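Local coordinates for isomaltose glucohydrolase (Kribbella flavida, PDB 5Z3E), which hydrolyses the alpha-1,6-glucosidic linkage at the non-reducing end of isomaltose, releasing beta-D-glucose and D-glucose, as a glycoside hydrolase of family 15, at residues 57-62 against 91-96; 76-81 against 154-159. The protein carries 1 engineered substitution. All blocks are in the same frame, centred on the assembly; numbering follows the deposited sequence.

Contact 1. Residues 57-62 against 91-96; sequences GAYPAA and ASAGRF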
ATOM      1  N   GLY A  57     -17.761   6.177  -4.063  1.00  9.81           N
ATOM      2  CA  GLY A  57     -16.729   6.355  -3.074  1.00  9.84           C
ATOM      3  C   GLY A  57     -15.379   5.742  -3.401  1.00  8.92           C
ATOM      4  O   GLY A  57     -14.363   6.156  -2.826  1.00  9.03           O
ATOM      5  N   ALA A  58     -15.338   4.759  -4.305  1.00  9.17           N
ATOM      6  CA  ALA A  58     -14.065   4.115  -4.589  1.00  9.30           C
ATOM      7  C   ALA A  58     -13.089   5.107  -5.211  1.00  9.00           C
ATOM      8  O   ALA A  58     -13.462   5.968  -6.008  1.00  9.94           O
ATOM      9  CB  ALA A  58     -14.235   2.949  -5.595  1.00 10.26           C
ATOM     10  N   TYR A  59     -11.810   4.952  -4.885  1.00  9.24           N
ATOM     11  CA  TYR A  59     -10.748   5.616  -5.647  1.00  9.70           C
ATOM     12  C   TYR A  59     -10.309   4.667  -6.759  1.00  9.81           C
ATOM     13  O   TYR A  59      -9.902   3.555  -6.482  1.00 11.15           O
ATOM     14  CB  TYR A  59      -9.540   5.977  -4.786  1.00  9.80           C
ATOM     15  CG  TYR A  59      -9.795   7.004  -3.706  1.00  9.40           C
ATOM     16  CD1 TYR A  59     -10.270   8.274  -4.000  1.00  9.94           C
ATOM     17  CD2 TYR A  59      -9.517   6.716  -2.370  1.00  9.24           C
ATOM     18  CE1 TYR A  59     -10.464   9.213  -3.012  1.00 10.00           C
ATOM     19  CE2 TYR A  59      -9.698   7.647  -1.383  1.00  9.32           C
ATOM     20  CZ  TYR A  59     -10.181   8.899  -1.690  1.00  9.53           C
ATOM     21  OH  TYR A  59     -10.346   9.786  -0.659  1.00 10.74           O
ATOM     22  N   PRO A  60     -10.351   5.114  -8.025  1.00 10.56           N
ATOM     23  CA  PRO A  60      -9.789   4.277  -9.088  1.00 11.01           C
ATOM     24  C   PRO A  60      -8.275   4.259  -8.970  1.00 11.14           C
ATOM     25  O   PRO A  60      -7.667   5.177  -8.465  1.00 12.50           O
ATOM     26  CB  PRO A  60     -10.222   5.007 -10.347  1.00 12.48           C
ATOM     27  CG  PRO A  60     -10.243   6.457  -9.937  1.00 12.65           C
ATOM     28  CD  PRO A  60     -10.805   6.432  -8.529  1.00 10.66           C
ATOM     29  N   ALA A  61      -7.659   3.222  -9.497  1.00 11.82           N
ATOM     30  CA  ALA A  61      -6.200   3.192  -9.502  1.00 12.30           C
ATOM     31  C   ALA A  61      -5.637   4.149 -10.543  1.00 11.95           C
ATOM     32  O   ALA A  61      -4.641   4.858 -10.274  1.00 12.03           O
ATOM     33  CB  ALA A  61      -5.693   1.782  -9.770  1.00 15.41           C
ATOM     34  N   ALA A  62      -6.204   4.102 -11.727  1.00 13.64           N
ATOM     35  CA  ALA A  62      -5.576   4.758 -12.883  1.00 15.54           C
ATOM     36  C   ALA A  62      -6.664   4.945 -13.927  1.00 16.60           C
ATOM     37  O   ALA A  62      -6.880   4.072 -14.778  1.00 17.54           O
ATOM     38  CB  ALA A  62      -4.475   3.889 -13.432  1.00 19.58           C
ATOM     39  N   ALA A  91     -14.472  14.354   4.162  1.00 10.36           N
ATOM     40  CA  ALA A  91     -15.589  13.834   3.409  1.00 10.96           C
ATOM     41  C   ALA A  91     -15.126  12.808   2.374  1.00 10.02           C
ATOM     42  O   ALA A  91     -15.678  11.715   2.299  1.00  9.99           O
ATOM     43  CB  ALA A  91     -16.361  14.971   2.727  1.00 13.23           C
ATOM     44  N   SER A  92     -14.110  13.144   1.574  1.00  9.88           N
ATOM     45  CA  SER A  92     -13.668  12.235   0.531  1.00  9.68           C
ATOM     46  C   SER A  92     -13.132  10.937   1.119  1.00  9.07           C
ATOM     47  O   SER A  92     -13.478   9.849   0.646  1.00  8.87           O
ATOM     48  CB  SER A  92     -12.588  12.902  -0.321  1.00 10.46           C
ATOM     49  OG  SER A  92     -12.003  11.973  -1.215  1.00 10.96           O
ATOM     50  N   ALA A  93     -12.265  11.043   2.118  1.00  8.83           N
ATOM     51  CA  ALA A  93     -11.725   9.832   2.730  1.00  8.75           C
ATOM     52  C   ALA A  93     -12.850   8.979   3.305  1.00  7.81           C
ATOM     53  O   ALA A  93     -12.834   7.754   3.166  1.00  7.92           O
ATOM     54  CB  ALA A  93     -10.697  10.199   3.795  1.00  9.88           C
ATOM     55  N   GLY A  94     -13.806   9.607   3.973  1.00  8.41           N
ATOM     56  CA  GLY A  94     -14.911   8.863   4.541  1.00  8.19           C
ATOM     57  C   GLY A  94     -15.731   8.135   3.519  1.00  7.65           C
ATOM     58  O   GLY A  94     -16.235   7.035   3.794  1.00  8.04           O
ATOM     59  N   ARG A  95     -15.908   8.725   2.344  1.00  7.73           N
ATOM     60  CA  ARG A  95     -16.658   8.056   1.286  1.00  8.11           C
ATOM     61  C   ARG A  95     -15.907   6.826   0.763  1.00  7.46           C
ATOM     62  O   ARG A  95     -16.548   5.832   0.404  1.00  7.68           O
ATOM     63  CB  ARG A  95     -17.018   8.985   0.145  1.00  9.64           C
ATOM     64  CG  ARG A  95     -18.035  10.076   0.572  1.00 12.85           C
ATOM     65  CD  ARG A  95     -18.978  10.456  -0.563  1.00 15.67           C
ATOM     66  NE  ARG A  95     -19.823   9.340  -0.856  1.00 14.60           N
ATOM     67  CZ  ARG A  95     -20.197   9.003  -2.172  1.00 13.93           C
ATOM     68  NH1 ARG A  95     -20.910   7.952  -2.352  1.00 16.63           N
ATOM     69  NH2 ARG A  95     -19.814   9.771  -3.209  1.00 17.84           N
ATOM     70  N   PHE A  96     -14.574   6.889   0.707  1.00  7.43           N
ATOM     71  CA  PHE A  96     -13.804   5.704   0.373  1.00  7.25           C
ATOM     72  C   PHE A  96     -14.022   4.609   1.420  1.00  6.76           C
ATOM     73  O   PHE A  96     -14.277   3.455   1.073  1.00  6.92           O
ATOM     74  CB  PHE A  96     -12.313   6.040   0.243  1.00  7.57           C
ATOM     75  CG  PHE A  96     -11.471   4.812   0.084  1.00  8.02           C
ATOM     76  CD1 PHE A  96     -11.460   4.119  -1.116  1.00  9.77           C
ATOM     77  CD2 PHE A  96     -10.727   4.336   1.146  1.00  9.51           C
ATOM     78  CE1 PHE A  96     -10.698   2.972  -1.239  1.00 12.91           C
ATOM     79  CE2 PHE A  96      -9.978   3.201   1.002  1.00 12.30           C
ATOM     80  CZ  PHE A  96      -9.967   2.527  -0.182  1.00 14.33           C
TER
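Through Gly57, Tyr59, Ser92 and Phe96, the loop that follows helix 32-52 is pinned to the N-terminal part of helix 90-105, within the alpha-helical barrel that houses catalysis in glycoside hydrolase family 15. The polar anchor is a hydrogen bond from Tyr59 OH to Ser92 OG (2.8 Å), and the serine oxygen lies near the plane of the phenol ring, beyond its edge. Ser92 OG is also bonded to Gln53 OE1, while Gln53 NE2 bonds Gly57 O, and this amide ties the loop and the serine into one network. The CD2-CE2 flank of the ring lies against Phe96, with Tyr59 CE2 3.5 Å from Phe96 CB. With CG of Tyr59 anti to its carbonyl carbon (chi1 -65°), the ring runs past Phe96 and carries OH to Ser92. The planes of the two rings are inclined by only 19°, but with ring centroids 5.1 Å apart they are slid so far that overlap is slight. A phenylalanine here would probably leave Ser92 OG without its phenolic donor and the loop tied to the helix less firmly. Backbone evidence for close approach comes from two CA-H...O contacts, Gly57 CA to Arg95 O at 3.5 Å and Phe96 CA to Gly57 O at 3.3 Å. A CB on Gly57 would fall 2.3 Å from Arg95 O, a clash, and the positive phi of 113° would press it against the preceding carbonyl as well. The bent Arg95 side chain brings one guanidinium face over Gly57 N, while its NH2 bonds Ala55 O. Tyr59 also packs on Thr80, Ala81 and Ile84 of helix 74-87 and on Ile49 of helix 32-52, and Phe96 reaches Trp156 of helix 151-167.

Contact 2. Residues 76-81 against 154-159; sequences DGSFTA and GMWLWS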
ATOM      1  N   ASP A  76      -3.929   0.482  -3.342  1.00  7.79           N
ATOM      2  CA  ASP A  76      -3.828   1.841  -3.861  1.00  7.97           C
ATOM      3  C   ASP A  76      -4.782   2.754  -3.114  1.00  7.81           C
ATOM      4  O   ASP A  76      -4.460   3.887  -2.763  1.00  8.35           O
ATOM      5  CB  ASP A  76      -4.189   1.904  -5.344  1.00  8.75           C
ATOM      6  CG  ASP A  76      -3.270   1.113  -6.251  1.00  9.15           C
ATOM      7  OD1 ASP A  76      -3.053  -0.075  -5.935  1.00  9.20           O
ATOM      8  OD2 ASP A  76      -2.804   1.683  -7.269  1.00 10.18           O
ATOM      9  N   GLY A  77      -6.015   2.278  -2.918  1.00  7.76           N
ATOM     10  CA  GLY A  77      -7.042   3.119  -2.345  1.00  7.84           C
ATOM     11  C   GLY A  77      -6.780   3.512  -0.907  1.00  7.42           C
ATOM     12  O   GLY A  77      -7.085   4.632  -0.507  1.00  8.15           O
ATOM     13  N   SER A  78      -6.213   2.597  -0.125  1.00  7.41           N
ATOM     14  CA  SER A  78      -5.944   2.875   1.272  1.00  7.76           C
ATOM     15  C   SER A  78      -4.836   3.916   1.456  1.00  7.66           C
ATOM     16  O   SER A  78      -4.957   4.822   2.274  1.00  8.11           O
ATOM     17  CB  SER A  78      -5.584   1.589   2.006  1.00  8.42           C
ATOM     18  OG  SER A  78      -6.695   0.718   2.101  1.00 10.03           O
ATOM     19  N   PHE A  79      -3.752   3.799   0.677  1.00  7.93           N
ATOM     20  CA  PHE A  79      -2.729   4.834   0.738  1.00  8.50           C
ATOM     21  C   PHE A  79      -3.249   6.162   0.198  1.00  8.25           C
ATOM     22  O   PHE A  79      -2.921   7.220   0.722  1.00  9.34           O
ATOM     23  CB  PHE A  79      -1.456   4.404   0.011  1.00  8.28           C
ATOM     24  CG  PHE A  79      -0.588   3.471   0.796  1.00  8.51           C
ATOM     25  CD1 PHE A  79       0.100   3.905   1.921  1.00  9.19           C
ATOM     26  CD2 PHE A  79      -0.364   2.176   0.363  1.00 11.09           C
ATOM     27  CE1 PHE A  79       0.937   3.049   2.621  1.00 10.66           C
ATOM     28  CE2 PHE A  79       0.520   1.352   1.021  1.00 13.85           C
ATOM     29  CZ  PHE A  79       1.134   1.779   2.182  1.00 13.01           C
ATOM     30  N   THR A  80      -4.052   6.117  -0.866  1.00  8.26           N
ATOM     31  CA  THR A  80      -4.684   7.312  -1.387  1.00  8.65           C
ATOM     32  C   THR A  80      -5.520   7.973  -0.308  1.00  8.33           C
ATOM     33  O   THR A  80      -5.432   9.183  -0.071  1.00  9.06           O
ATOM     34  CB  THR A  80      -5.504   6.991  -2.656  1.00  9.06           C
ATOM     35  OG1 THR A  80      -4.639   6.473  -3.674  1.00 10.42           O
ATOM     36  CG2 THR A  80      -6.195   8.195  -3.217  1.00  9.99           C
ATOM     37  N   ALA A  81      -6.351   7.172   0.366  1.00  8.03           N
ATOM     38  CA  ALA A  81      -7.207   7.675   1.420  1.00  8.31           C
ATOM     39  C   ALA A  81      -6.429   8.286   2.565  1.00  7.85           C
ATOM     40  O   ALA A  81      -6.860   9.271   3.164  1.00  8.28           O
ATOM     41  CB  ALA A  81      -8.108   6.553   1.945  1.00  8.31           C
ATOM     42  N   GLY A 154      -5.271  -5.861   4.893  1.00  7.06           N
ATOM     43  CA  GLY A 154      -4.499  -5.336   6.010  1.00  7.36           C
ATOM     44  C   GLY A 154      -4.309  -3.834   5.912  1.00  6.53           C
ATOM     45  O   GLY A 154      -4.434  -3.103   6.903  1.00  7.17           O
ATOM     46  N   MET A 155      -3.988  -3.345   4.714  0.65  6.50           N
ATOM     47  CA  MET A 155      -3.837  -1.915   4.519  0.65  6.54           C
ATOM     48  C   MET A 155      -5.114  -1.183   4.848  0.65  6.27           C
ATOM     49  O   MET A 155      -5.076  -0.101   5.444  0.65  6.63           O
ATOM     50  CB  MET A 155      -3.390  -1.606   3.100  0.65  6.98           C
ATOM     51  CG  MET A 155      -2.080  -2.258   2.746  0.65  6.93           C
ATOM     52  SD  MET A 155      -1.366  -1.453   1.332  0.65  7.91           S
ATOM     53  CE  MET A 155       0.006  -2.532   0.953  0.65  7.59           C
ATOM     54  N   TRP A 156      -6.269  -1.730   4.461  1.00  6.42           N
ATOM     55  CA  TRP A 156      -7.503  -1.007   4.716  1.00  6.43           C
ATOM     56  C   TRP A 156      -7.734  -0.851   6.215  1.00  6.31           C
ATOM     57  O   TRP A 156      -8.100   0.225   6.692  1.00  6.50           O
ATOM     58  CB  TRP A 156      -8.712  -1.671   4.059  1.00  6.63           C
ATOM     59  CG  TRP A 156      -9.934  -0.837   4.339  1.00  6.43           C
ATOM     60  CD1 TRP A 156     -10.114   0.450   3.970  1.00  6.84           C
ATOM     61  CD2 TRP A 156     -11.054  -1.166   5.166  1.00  6.54           C
ATOM     62  NE1 TRP A 156     -11.279   0.949   4.469  1.00  7.07           N
ATOM     63  CE2 TRP A 156     -11.875  -0.018   5.222  1.00  6.86           C
ATOM     64  CE3 TRP A 156     -11.455  -2.318   5.859  1.00  7.46           C
ATOM     65  CZ2 TRP A 156     -13.094  -0.005   5.910  1.00  7.55           C
ATOM     66  CZ3 TRP A 156     -12.657  -2.285   6.541  1.00  8.66           C
ATOM     67  CH2 TRP A 156     -13.462  -1.138   6.560  1.00  8.28           C
ATOM     68  N   LEU A 157      -7.520  -1.926   6.988  1.00  6.27           N
ATOM     69  CA  LEU A 157      -7.668  -1.824   8.433  1.00  6.23           C
ATOM     70  C   LEU A 157      -6.779  -0.724   8.997  1.00  6.19           C
ATOM     71  O   LEU A 157      -7.210   0.093   9.822  1.00  6.81           O
ATOM     72  CB  LEU A 157      -7.330  -3.153   9.087  1.00  6.41           C
ATOM     73  CG  LEU A 157      -8.336  -4.279   8.847  1.00  6.81           C
ATOM     74  CD1 LEU A 157      -7.837  -5.534   9.553  1.00  8.03           C
ATOM     75  CD2 LEU A 157      -9.737  -3.926   9.330  1.00  7.27           C
ATOM     76  N   TRP A 158      -5.507  -0.708   8.597  1.00  6.21           N
ATOM     77  CA  TRP A 158      -4.613   0.358   9.026  1.00  6.50           C
ATOM     78  C   TRP A 158      -5.167   1.724   8.658  1.00  6.31           C
ATOM     79  O   TRP A 158      -5.192   2.660   9.471  1.00  6.93           O
ATOM     80  CB  TRP A 158      -3.211   0.137   8.419  1.00  7.13           C
ATOM     81  CG  TRP A 158      -2.356   1.362   8.402  1.00  7.52           C
ATOM     82  CD1 TRP A 158      -1.706   1.950   9.450  1.00  8.98           C
ATOM     83  CD2 TRP A 158      -2.137   2.227   7.267  1.00  7.87           C
ATOM     84  NE1 TRP A 158      -1.090   3.107   9.027  1.00  9.10           N
ATOM     85  CE2 TRP A 158      -1.341   3.292   7.702  1.00  8.58           C
ATOM     86  CE3 TRP A 158      -2.502   2.169   5.925  1.00  8.32           C
ATOM     87  CZ2 TRP A 158      -0.918   4.318   6.828  1.00  9.48           C
ATOM     88  CZ3 TRP A 158      -2.085   3.158   5.060  1.00  9.30           C
ATOM     89  CH2 TRP A 158      -1.296   4.210   5.524  1.00  9.62           C
ATOM     90  N   SER A 159      -5.611   1.874   7.420  1.00  6.37           N
ATOM     91  CA  SER A 159      -6.067   3.159   6.915  0.76  6.55           C
ATOM     92  C   SER A 159      -7.291   3.675   7.668  1.00  6.42           C
ATOM     93  O   SER A 159      -7.353   4.849   8.057  1.00  6.98           O
ATOM     94  CB  SER A 159      -6.340   3.044   5.422  0.76  6.94           C
ATOM     95  OG  SER A 159      -6.937   4.186   4.886  0.76  7.30           O
TER
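Met155 meets Ser78 and Phe79 where helix 151-167 runs beside helix 74-87. The segment axes approach to 8.7 Å and their N-to-C directions differ by 17°, near-parallel geometry consistent with neighbouring inner helices of a family 15 (alpha/alpha)6 barrel. At its base, Met155 CB faces Ser78 CB at 4.0 Å. In the conformer described here, one of two deposited, the chain beyond CG runs extended (chi2 -161°) and brings SD to 3.4 Å from Phe79 CE2. In that conformer SD approaches the ring obliquely, 4.4 Å from the Phe79 centroid, a Met-aromatic contact, and the terminal CE ends 3.9 Å from Phe79 CE2. Trp158 comes obliquely to a different rim carbon on the same side of the ring plane, its CH2 3.8 Å from Phe79 CE1. Ser78 brings its hydroxyl against the other helix's backbone: OG sits 3.2 Å from Trp156 CA, near the plane of the indole at its edge, and is bonded back to Leu74 O within its own helix. Outward, Trp156 bonds His97 of helix 90-105 and packs on Ile178 of helix 175-188, while Phe79 meets Trp383, Met387 and Ile390 of helix 382-394.

The segments come in the order 57-62, 76-81, 91-96, 154-159, so the two contacts interleave along the chain; their centres lie 11 Å apart. Helices 74-87 and 90-105 follow each other in sequence, and contact 2 uses the first while contact 1 uses the second. They touch directly: Phe96 CZ is 3.4 Å from Gly77 C. The centres lie about 15 Å (contact 1) and 6 Å (contact 2) from the centre of the chain, consistent with contact 1 lying farther out in the barrel; the Met155 side chain is about 10 Å from that of Asp195, a predicted proton acceptor. Helix 74-87, part of contact 2, is also touched by Tyr59 and Phe96, linking the buried loop 57-62 to the helix pair of contact 2.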